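Local coordinates for protein HIAXHD3 (Humicola insolens, PDB 3ZXK) that hydrolyses alpha-L-arabinofuranosyl side chains, probably from arabinoxylan, as an exo-acting family 43 glycoside hydrolase whose active site can be engineered to add endo-xylanase activity, at residues D405-I410 / V422-R428. Numbering follows the deposited sequence.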
ATOM      1  N   ASP A 405      -4.437   6.892  12.219  1.00  5.98           N
ATOM      2  CA  ASP A 405      -4.190   7.112  13.652  1.00  6.59           C
ATOM      3  C   ASP A 405      -4.962   8.310  14.250  1.00  7.41           C
ATOM      4  O   ASP A 405      -5.102   8.380  15.459  1.00  7.95           O
ATOM      5  CB  ASP A 405      -2.694   7.276  13.935  1.00  6.93           C
ATOM      6  CG  ASP A 405      -2.053   8.406  13.146  1.00  7.46           C
ATOM      7  OD1 ASP A 405      -2.483   8.689  12.008  1.00  6.28           O
ATOM      8  OD2 ASP A 405      -1.087   8.989  13.673  1.00 10.48           O
ATOM      9  N   ARG A 406      -5.416   9.247  13.417  1.00  6.74           N
ATOM     10  CA  ARG A 406      -6.413  10.264  13.823  1.00  6.54           C
ATOM     11  C   ARG A 406      -7.585  10.090  12.889  1.00  6.29           C
ATOM     12  O   ARG A 406      -7.487  10.388  11.704  1.00  7.64           O
ATOM     13  CB  ARG A 406      -5.865  11.688  13.690  1.00  7.06           C
ATOM     14  CG  ARG A 406      -6.743  12.734  14.380  1.00  8.22           C
ATOM     15  CD  ARG A 406      -6.626  14.097  13.738  1.00  9.26           C
ATOM     16  NE  ARG A 406      -5.355  14.711  14.121  1.00 10.08           N
ATOM     17  CZ  ARG A 406      -4.905  15.860  13.643  1.00 11.36           C
ATOM     18  NH1 ARG A 406      -5.653  16.556  12.779  1.00 11.50           N
ATOM     19  NH2 ARG A 406      -3.728  16.318  14.048  1.00 14.19           N
ATOM     20  N   ALA A 407      -8.699   9.597  13.415  1.00  5.54           N
ATOM     21  CA  ALA A 407      -9.796   9.114  12.572  1.00  5.53           C
ATOM     22  C   ALA A 407     -11.155   9.750  12.899  1.00  5.25           C
ATOM     23  O   ALA A 407     -11.357  10.314  13.957  1.00  6.62           O
ATOM     24  CB  ALA A 407      -9.873   7.600  12.688  1.00  5.71           C
ATOM     25  N   ALA A 408     -12.121   9.591  11.999  1.00  4.64           N
ATOM     26  CA  ALA A 408     -13.494  10.051  12.210  1.00  4.22           C
ATOM     27  C   ALA A 408     -14.351   9.176  11.342  1.00  3.89           C
ATOM     28  O   ALA A 408     -13.861   8.594  10.353  1.00  4.04           O
ATOM     29  CB  ALA A 408     -13.672  11.523  11.797  1.00  4.99           C
ATOM     30  N   TYR A 409     -15.636   9.102  11.671  1.00  4.07           N
ATOM     31  CA  TYR A 409     -16.560   8.307  10.895  1.00  4.00           C
ATOM     32  C   TYR A 409     -17.978   8.848  10.907  1.00  4.31           C
ATOM     33  O   TYR A 409     -18.325   9.654  11.778  1.00  4.48           O
ATOM     34  CB  TYR A 409     -16.548   6.848  11.325  1.00  4.15           C
ATOM     35  CG  TYR A 409     -17.110   6.449  12.683  1.00  3.98           C
ATOM     36  CD1 TYR A 409     -18.507   6.451  12.932  1.00  4.23           C
ATOM     37  CD2 TYR A 409     -16.272   5.965  13.690  1.00  4.45           C
ATOM     38  CE1 TYR A 409     -19.029   6.003  14.142  1.00  4.78           C
ATOM     39  CE2 TYR A 409     -16.776   5.507  14.902  1.00  4.53           C
ATOM     40  CZ  TYR A 409     -18.161   5.553  15.126  1.00  4.41           C
ATOM     41  OH  TYR A 409     -18.706   5.069  16.277  1.00  4.89           O
ATOM     42  N   ILE A 410     -18.764   8.429   9.910  1.00  4.54           N
ATOM     43  CA  ILE A 410     -20.202   8.625   9.935  1.00  4.59           C
ATOM     44  C   ILE A 410     -20.788   7.207   9.924  1.00  4.38           C
ATOM     45  O   ILE A 410     -20.297   6.315   9.200  1.00  4.59           O
ATOM     46  CB  ILE A 410     -20.718   9.476   8.755  1.00  4.92           C
ATOM     47  CG1 ILE A 410     -22.211   9.785   8.956  1.00  5.08           C
ATOM     48  CG2 ILE A 410     -20.414   8.808   7.412  1.00  5.10           C
ATOM     49  CD1 ILE A 410     -22.742  10.847   8.017  1.00  6.83           C
ATOM     50  N   VAL A 422     -24.929   8.816  13.349  1.00  6.28           N
ATOM     51  CA  VAL A 422     -24.025   9.646  14.143  1.00  6.45           C
ATOM     52  C   VAL A 422     -22.764   9.971  13.344  1.00  5.66           C
ATOM     53  O   VAL A 422     -22.375   9.214  12.427  1.00  5.10           O
ATOM     54  CB  VAL A 422     -23.612   8.953  15.481  1.00  6.52           C
ATOM     55  CG1 VAL A 422     -24.820   8.740  16.398  1.00  8.31           C
ATOM     56  CG2 VAL A 422     -22.913   7.623  15.209  1.00  7.23           C
ATOM     57  N   MET A 423     -22.136  11.092  13.678  1.00  5.58           N
ATOM     58  CA  MET A 423     -20.796  11.388  13.203  1.00  5.66           C
ATOM     59  C   MET A 423     -19.906  11.461  14.444  1.00  5.87           C
ATOM     60  O   MET A 423     -20.221  12.187  15.362  1.00  6.38           O
ATOM     61  CB  MET A 423     -20.792  12.694  12.364  1.00  7.59           C
ATOM     62  CG  MET A 423     -19.454  13.028  11.730  1.00  9.49           C
ATOM     63  SD  MET A 423     -18.338  13.890  12.865  1.00 13.25           S
ATOM     64  CE  MET A 423     -16.862  14.198  11.880  1.00 12.49           C
ATOM     65  N   VAL A 424     -18.824  10.678  14.449  1.00  5.41           N
ATOM     66  CA  VAL A 424     -17.881  10.534  15.553  1.00  5.68           C
ATOM     67  C   VAL A 424     -16.493  11.035  15.140  1.00  6.29           C
ATOM     68  O   VAL A 424     -15.970  10.694  14.050  1.00  5.83           O
ATOM     69  CB  VAL A 424     -17.812   9.047  15.993  1.00  5.88           C
ATOM     70  CG1 VAL A 424     -16.644   8.761  16.948  1.00  6.48           C
ATOM     71  CG2 VAL A 424     -19.157   8.594  16.562  1.00  7.23           C
ATOM     72  N   ASP A 425     -15.871  11.834  16.009  1.00  7.03           N
ATOM     73  CA  ASP A 425     -14.516  12.274  15.748  1.00  8.34           C
ATOM     74  C   ASP A 425     -13.643  12.050  16.979  1.00  8.81           C
ATOM     75  O   ASP A 425     -14.061  11.373  17.912  1.00  8.47           O
ATOM     76  CB  ASP A 425     -14.496  13.730  15.222  1.00  9.94           C
ATOM     77  CG  ASP A 425     -14.982  14.755  16.244  1.00 13.12           C
ATOM     78  OD1 ASP A 425     -15.295  14.430  17.410  1.00 13.91           O
ATOM     79  OD2 ASP A 425     -15.014  15.956  15.867  1.00 19.93           O
ATOM     80  N   ASP A 426     -12.420  12.572  16.961  1.00  8.59           N
ATOM     81  CA  ASP A 426     -11.474  12.399  18.076  1.00  9.73           C
ATOM     82  C   ASP A 426     -11.171  10.932  18.413  1.00  8.92           C
ATOM     83  O   ASP A 426     -10.997  10.571  19.577  1.00  8.42           O
ATOM     84  CB  ASP A 426     -11.933  13.149  19.327  1.00 11.15           C
ATOM     85  CG  ASP A 426     -10.826  13.288  20.357  1.00 13.39           C
ATOM     86  OD1 ASP A 426      -9.665  13.582  19.961  1.00 15.11           O
ATOM     87  OD2 ASP A 426     -11.109  13.101  21.568  1.00 16.44           O
ATOM     88  N   LEU A 427     -11.086  10.105  17.374  1.00  8.12           N
ATOM     89  CA  LEU A 427     -10.568   8.742  17.512  1.00  7.71           C
ATOM     90  C   LEU A 427      -9.071   8.818  17.282  1.00  7.82           C
ATOM     91  O   LEU A 427      -8.635   9.185  16.197  1.00  8.48           O
ATOM     92  CB  LEU A 427     -11.201   7.824  16.468  1.00  8.31           C
ATOM     93  CG  LEU A 427     -12.716   7.579  16.488  1.00  8.85           C
ATOM     94  CD1 LEU A 427     -13.233   7.154  15.122  1.00  9.48           C
ATOM     95  CD2 LEU A 427     -13.039   6.548  17.563  1.00 12.79           C
ATOM     96  N   ARG A 428      -8.277   8.497  18.291  1.00  6.83           N
ATOM     97  CA  ARG A 428      -6.830   8.738  18.195  1.00  7.03           C
ATOM     98  C   ARG A 428      -6.019   7.607  18.801  1.00  6.46           C
ATOM     99  O   ARG A 428      -6.335   7.134  19.904  1.00  7.70           O
ATOM    100  CB  ARG A 428      -6.430  10.027  18.937  1.00  8.38           C
ATOM    101  CG  ARG A 428      -7.005  11.308  18.362  1.00 10.04           C
ATOM    102  CD  ARG A 428      -6.512  12.536  19.103  1.00 13.29           C
ATOM    103  NE  ARG A 428      -6.973  12.633  20.484  1.00 14.80           N
ATOM    104  CZ  ARG A 428      -6.198  12.480  21.558  1.00 15.56           C
ATOM    105  NH1 ARG A 428      -4.907  12.205  21.424  1.00 18.71           N
ATOM    106  NH2 ARG A 428      -6.716  12.586  22.775  1.00 18.51           N
TER
HETATM  107  O   HOH W   1      -9.841  11.973  15.481  1.00 17.89           O
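A407 and Y409 pair with L427 and V424 across an antiparallel beta hairpin, strands 406-415 and 418-429, within one sheet of the C-terminal concanavalin A-like domain. The ladder illustrates how a beta bulge is absorbed. On one side of it, Y409 and V424 exchange two backbone hydrogen bonds, the one from Y409 N to V424 O measuring 2.9 Å. On the other, A407 N donates to L427 O at 2.8 Å, but the return bond from L427 N to A407 O is weak, at 3.4 Å. Between these pairs A408 lies beside D425, and D426 (phi 58°, psi 37°) is the extra residue. A water donates to both A407 O, at 2.7 Å, and L427 O.

The face bearing A407, Y409, V424 and L427 packs mainly through apolar atoms. With CG lodged between its backbone N and carbonyl carbon (chi1 69°), Y409 swings its ring alongside V424, whose CB sits over the ring centre in a CH-pi contact, 3.7 Å from the centroid. L427 CD1 approaches the ring obliquely, 3.6 Å from Y409 CD2, and the phenol oxygen is hydrogen-bonded to W413. Replacing Y409 by an alanine would probably leave V424 and L427 without the surface they pack on and W413 NE1 without its acceptor. D426 OD1 takes a salt bridge from R428 NE at 2.9 Å, on its syn side but tilted from the carboxylate plane. The inserted residue thus costs the ladder one good main-chain bond, which the water partly replaces, while the Y409 ring ties together the residues flanking the insertion.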